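Local atomic coordinates of cell wall surface anchor family protein (Streptococcus pneumoniae, PDB entry 4OQ1), a protein that serves as an ancillary pilin of the pneumococcal pilus and probably attaches the pilus to the bacterial cell wall. Residues Gln274-Val280 with Glu297-Gly303; Gly258-Phe262 with Ser337-Gly341. The protein carries 3 engineered substitutions. All blocks are in the same frame, centred on the assembly; numbering follows the deposited sequence.

Contact 1: residues Gln274-Val280 with Glu297-Gly303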
loop_
_atom_site.group_PDB
_atom_site.type_symbol
_atom_site.label_atom_id
_atom_site.label_comp_id
_atom_site.label_asym_id
_atom_site.label_seq_id
_atom_site.Cartn_x
_atom_site.Cartn_y
_atom_site.Cartn_z
ATOM N N GLN A 274 1.677 -0.557 49.600
ATOM C CA GLN A 274 2.764 -0.691 48.665
ATOM C C GLN A 274 2.704 -2.038 47.977
ATOM O O GLN A 274 2.234 -3.047 48.541
ATOM C CB GLN A 274 4.076 -0.664 49.433
ATOM C CG GLN A 274 5.269 -0.508 48.489
ATOM C CD GLN A 274 6.588 -0.387 49.241
ATOM O OE1 GLN A 274 6.643 -0.508 50.477
ATOM N NE2 GLN A 274 7.650 -0.113 48.513
ATOM N N GLY A 275 3.162 -2.051 46.736
ATOM C CA GLY A 275 3.340 -3.294 45.985
ATOM C C GLY A 275 2.129 -3.824 45.197
ATOM O O GLY A 275 2.108 -5.002 44.770
ATOM N N ALA A 276 1.107 -2.999 44.990
ATOM C CA ALA A 276 0.006 -3.429 44.115
ATOM C C ALA A 276 0.484 -3.100 42.714
ATOM O O ALA A 276 0.900 -1.972 42.444
ATOM C CB ALA A 276 -1.321 -2.726 44.354
ATOM N N MET A 277 0.537 -4.099 41.871
ATOM C CA MET A 277 0.989 -3.895 40.497
ATOM C C MET A 277 -0.116 -4.021 39.493
ATOM O O MET A 277 -0.864 -5.015 39.481
ATOM C CB MET A 277 2.216 -4.807 40.139
ATOM C CG MET A 277 3.357 -4.800 41.155
ATOM S SD MET A 277 4.653 -6.012 40.743
ATOM C CE MET A 277 5.298 -5.261 39.243
ATOM N N PHE A 278 -0.167 -3.060 38.581
ATOM C CA PHE A 278 -1.088 -3.063 37.512
ATOM C C PHE A 278 -0.497 -2.821 36.135
ATOM O O PHE A 278 0.460 -1.991 35.948
ATOM C CB PHE A 278 -2.168 -2.024 37.703
ATOM C CG PHE A 278 -2.832 -2.036 39.051
ATOM C CD1 PHE A 278 -4.049 -2.710 39.234
ATOM C CD2 PHE A 278 -2.306 -1.326 40.097
ATOM C CE1 PHE A 278 -4.704 -2.655 40.475
ATOM C CE2 PHE A 278 -2.928 -1.316 41.347
ATOM C CZ PHE A 278 -4.144 -1.991 41.509
ATOM N N LYS A 279 -1.116 -3.434 35.143
ATOM C CA LYS A 279 -0.804 -3.071 33.753
ATOM C C LYS A 279 -1.869 -2.219 33.210
ATOM O O LYS A 279 -3.072 -2.515 33.424
ATOM C CB LYS A 279 -0.648 -4.360 32.943
ATOM C CG LYS A 279 -0.242 -4.183 31.525
ATOM C CD LYS A 279 0.071 -5.536 30.892
ATOM C CE LYS A 279 1.339 -6.217 31.431
ATOM N NZ LYS A 279 1.614 -7.571 30.810
ATOM N N VAL A 280 -1.489 -1.109 32.537
ATOM C CA VAL A 280 -2.514 -0.251 32.010
ATOM C C VAL A 280 -3.005 -0.713 30.652
ATOM O O VAL A 280 -2.207 -0.951 29.813
ATOM C CB VAL A 280 -2.012 1.219 31.898
ATOM C CG1 VAL A 280 -3.136 2.046 31.368
ATOM C CG2 VAL A 280 -1.516 1.756 33.254
ATOM N N GLU A 297 5.173 -1.241 27.213
ATOM C CA GLU A 297 3.887 -1.395 27.924
ATOM C C GLU A 297 3.958 -0.696 29.288
ATOM O O GLU A 297 5.005 -0.656 29.949
ATOM C CB GLU A 297 3.530 -2.862 28.130
ATOM C CG GLU A 297 3.388 -3.602 26.829
ATOM C CD GLU A 297 3.122 -5.099 26.996
ATOM O OE1 GLU A 297 2.919 -5.559 28.097
ATOM O OE2 GLU A 297 3.107 -5.812 25.981
ATOM N N VAL A 298 2.847 -0.108 29.693
ATOM C CA VAL A 298 2.802 0.686 30.913
ATOM C C VAL A 298 2.410 -0.192 32.091
ATOM O O VAL A 298 1.234 -0.667 32.187
ATOM C CB VAL A 298 1.777 1.787 30.769
ATOM C CG1 VAL A 298 1.671 2.642 32.034
ATOM C CG2 VAL A 298 2.054 2.656 29.551
ATOM N N VAL A 299 3.354 -0.350 33.030
ATOM C CA VAL A 299 3.085 -1.056 34.300
ATOM C C VAL A 299 3.280 -0.062 35.434
ATOM O O VAL A 299 4.253 0.729 35.451
ATOM C CB VAL A 299 3.953 -2.286 34.429
ATOM C CG1 VAL A 299 3.931 -2.919 35.829
ATOM C CG2 VAL A 299 3.515 -3.301 33.394
ATOM N N VAL A 300 2.333 -0.044 36.359
ATOM C CA VAL A 300 2.478 0.792 37.513
ATOM C C VAL A 300 2.418 -0.006 38.823
ATOM O O VAL A 300 1.789 -1.072 38.928
ATOM C CB VAL A 300 1.502 1.917 37.554
ATOM C CG1 VAL A 300 1.846 2.927 36.490
ATOM C CG2 VAL A 300 0.068 1.398 37.438
ATOM N N THR A 301 3.160 0.497 39.810
ATOM C CA THR A 301 3.265 -0.211 41.172
ATOM C C THR A 301 2.981 0.821 42.270
ATOM O O THR A 301 3.595 1.900 42.286
ATOM C CB THR A 301 4.646 -0.870 41.477
ATOM O OG1 THR A 301 4.981 -1.815 40.469
ATOM C CG2 THR A 301 4.615 -1.644 42.857
ATOM N N SER A 302 2.018 0.537 43.129
ATOM C CA SER A 302 1.724 1.425 44.331
ATOM C C SER A 302 3.002 1.540 45.182
ATOM O O SER A 302 3.625 0.553 45.457
ATOM C CB SER A 302 0.528 0.940 45.156
ATOM O OG SER A 302 0.757 -0.326 45.776
ATOM N N GLY A 303 3.352 2.785 45.552
ATOM C CA GLY A 303 4.621 3.099 46.211
ATOM C C GLY A 303 4.461 2.954 47.721
ATOM O O GLY A 303 3.469 2.428 48.217
HETATM O O HOH W 1 0.409 -2.036 29.284
#
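The hydroxyl of S302 is gripped by two backbone groups: A276 N donates to S302 OG at 2.8 Å, and S302 OG is also hydrogen-bonded to L273 O, just before the 274-280 segment. The torsion chi1 of 65° sets OG between the backbone N and carbonyl carbon of S302, from where it faces the turn entering the strand. The main chain of S302 adds two bonds: G275 N reaches S302 O almost straight at the hydrogen (173°), though tilted out of the carbonyl plane, and S302 N meets A276 O in the plane of the A276 carbonyl. Beyond this turn the strands run antiparallel. F278 and V300 form the hydrogen-bonded pair, the return bond from V300 N to F278 O measuring 2.7 Å, and V280 N continues the ladder to V298 O. On the side of M277, K279, V299 and T301, the CG of M277 lies alongside the T301 hydroxyl, 3.5 Å from OG1. K279 swings its ammonium toward E297 in a long salt bridge, NZ to OE1 3.6 Å. On the other side V280 CG2 presses on V298 CG1 at 3.5 Å, and V300 CG2 comes up beside F278 CB at 4.1 Å. A water links V280 O and, weakly, V298 N. F278 and V300 both pack on F308 of strand 307-310, while V280 rests on V310 and L320. Strand 277-284 pairs with 316-322 along one edge; along the other it pairs with 296-301 and, farther on, with 287-293, and V280 and V298 both bond to V291.

Contact 2: residues Gly258-Phe262 with Ser337-Gly341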
loop_
_atom_site.group_PDB
_atom_site.type_symbol
_atom_site.label_atom_id
_atom_site.label_comp_id
_atom_site.label_asym_id
_atom_site.label_seq_id
_atom_site.Cartn_x
_atom_site.Cartn_y
_atom_site.Cartn_z
ATOM N N GLY A 258 -4.219 13.697 28.994
ATOM C CA GLY A 258 -4.422 14.023 30.417
ATOM C C GLY A 258 -3.738 13.038 31.345
ATOM O O GLY A 258 -3.052 12.091 30.877
ATOM N N ASN A 259 -3.882 13.277 32.668
ATOM C CA ASN A 259 -3.128 12.496 33.705
ATOM C C ASN A 259 -4.088 12.021 34.736
ATOM O O ASN A 259 -5.197 12.580 34.927
ATOM C CB ASN A 259 -2.019 13.327 34.376
ATOM C CG ASN A 259 -1.227 14.159 33.381
ATOM O OD1 ASN A 259 -0.870 13.689 32.328
ATOM N ND2 ASN A 259 -0.971 15.421 33.719
ATOM N N VAL A 260 -3.674 10.988 35.459
ATOM C CA VAL A 260 -4.509 10.511 36.560
ATOM C C VAL A 260 -3.587 10.071 37.678
ATOM O O VAL A 260 -2.608 9.389 37.466
ATOM C CB VAL A 260 -5.457 9.358 36.201
ATOM C CG1 VAL A 260 -6.388 9.010 37.371
ATOM C CG2 VAL A 260 -6.283 9.727 35.011
ATOM N N ASP A 261 -3.928 10.499 38.874
ATOM C CA ASP A 261 -3.180 10.138 40.099
ATOM C C ASP A 261 -3.994 9.126 40.800
ATOM O O ASP A 261 -5.181 9.313 40.977
ATOM C CB ASP A 261 -3.105 11.338 41.002
ATOM C CG ASP A 261 -2.052 12.319 40.553
ATOM O OD1 ASP A 261 -0.898 11.904 40.248
ATOM O OD2 ASP A 261 -2.399 13.521 40.487
ATOM N N PHE A 262 -3.334 8.089 41.240
ATOM C CA PHE A 262 -3.963 7.057 42.018
ATOM C C PHE A 262 -3.317 6.893 43.431
ATOM O O PHE A 262 -2.111 7.147 43.659
ATOM C CB PHE A 262 -3.890 5.689 41.293
ATOM C CG PHE A 262 -4.582 5.659 39.958
ATOM C CD1 PHE A 262 -5.949 5.340 39.903
ATOM C CD2 PHE A 262 -3.857 5.788 38.852
ATOM C CE1 PHE A 262 -6.603 5.312 38.727
ATOM C CE2 PHE A 262 -4.512 5.744 37.620
ATOM C CZ PHE A 262 -5.898 5.529 37.580
ATOM N N SER A 337 -11.671 0.616 36.000
ATOM C CA SER A 337 -11.880 1.486 34.882
ATOM C C SER A 337 -11.650 2.957 35.256
ATOM O O SER A 337 -11.999 3.408 36.351
ATOM C CB SER A 337 -13.339 1.321 34.408
ATOM O OG SER A 337 -13.476 2.086 33.185
ATOM N N PHE A 338 -11.063 3.688 34.351
ATOM C CA PHE A 338 -10.911 5.137 34.515
ATOM C C PHE A 338 -10.953 5.775 33.165
ATOM O O PHE A 338 -10.541 5.166 32.175
ATOM C CB PHE A 338 -9.645 5.543 35.287
ATOM C CG PHE A 338 -8.347 5.162 34.659
ATOM C CD1 PHE A 338 -7.530 6.121 34.133
ATOM C CD2 PHE A 338 -7.908 3.877 34.641
ATOM C CE1 PHE A 338 -6.367 5.777 33.530
ATOM C CE2 PHE A 338 -6.746 3.519 34.072
ATOM C CZ PHE A 338 -5.914 4.482 33.545
ATOM N N THR A 339 -11.361 7.053 33.146
ATOM C CA THR A 339 -11.656 7.810 31.907
ATOM C C THR A 339 -10.840 9.031 32.009
ATOM O O THR A 339 -10.813 9.665 33.050
ATOM C CB THR A 339 -13.157 8.141 31.807
ATOM O OG1 THR A 339 -13.811 6.922 31.511
ATOM C CG2 THR A 339 -13.437 9.079 30.589
ATOM N N ILE A 340 -10.054 9.296 30.985
ATOM C CA ILE A 340 -9.333 10.578 30.872
ATOM C C ILE A 340 -10.106 11.558 29.975
ATOM O O ILE A 340 -10.456 11.207 28.867
ATOM C CB ILE A 340 -7.957 10.289 30.374
ATOM C CG1 ILE A 340 -7.358 9.275 31.299
ATOM C CG2 ILE A 340 -7.139 11.565 30.226
ATOM C CD1 ILE A 340 -5.922 9.477 31.536
ATOM N N GLY A 341 -10.315 12.796 30.435
ATOM C CA GLY A 341 -11.240 13.700 29.721
ATOM C C GLY A 341 -11.109 15.105 30.217
ATOM O O GLY A 341 -10.404 15.352 31.184
#
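F338 and F262 are brought together by different first torsions: chi1 of F338 is 62°, placing CG between the backbone N and the carbonyl carbon, whereas F262 has CG beside its backbone N, chi1 -61°. The result is a T-shaped stack with planes at 85° and centroids 5.1 Å apart. F262 is the stem: its CZ stands over the centre of the F338 ring, nearly equidistant from all six carbons, and comes within 3.8 Å of F338 CG. V260, two residues earlier on the same side of its strand, places one methyl between both partners of the opposing strand. Its CG2 lies 3.5 Å from I340 CD1 and 3.9 Å from F338 CD1, while its other methyl, CG1, covers part of one face of the F262 ring. At the end of the contact I340 CG2 packs on the bare backbone of G258, 3.7 Å from CA, a closeness that a glycine allows. The strands are 9.6 Å apart at their axes; no hydrogen bond crosses between the segments, and the contact is made by side chains except at the backbone of G258. The ring of F308 meets that of F262 with the planes nearly parallel, and V310 and L320 also line this interior. Such facing of two sheets across an apolar, aromatic core is characteristic of a beta sandwich, here the CnaB-type, prealbumin-like domain of pilins, whose first strand and penultimate strand lie in different sheets.

Along the chain, G258-F262 comes first, on strand 260-266, followed by Q274-V280, E297-G303 and finally S337-G341. Contact 1 closes the shorter loop, with 16 residues between its segments, the end of strand 277-284 and strand 287-293 among them. Contact 2 closes a loop with 74 residues between its segments that encloses the whole of contact 1, so the two nest without crossing. Contact 1 pairs two strands of the five-stranded sheet; contact 2 joins that sheet, through strand 336-340, to the three-stranded sheet holding 260-266. Their centres lie about 15 Å apart, and they touch where V280 CG1 packs 4.3 Å from F338 CZ.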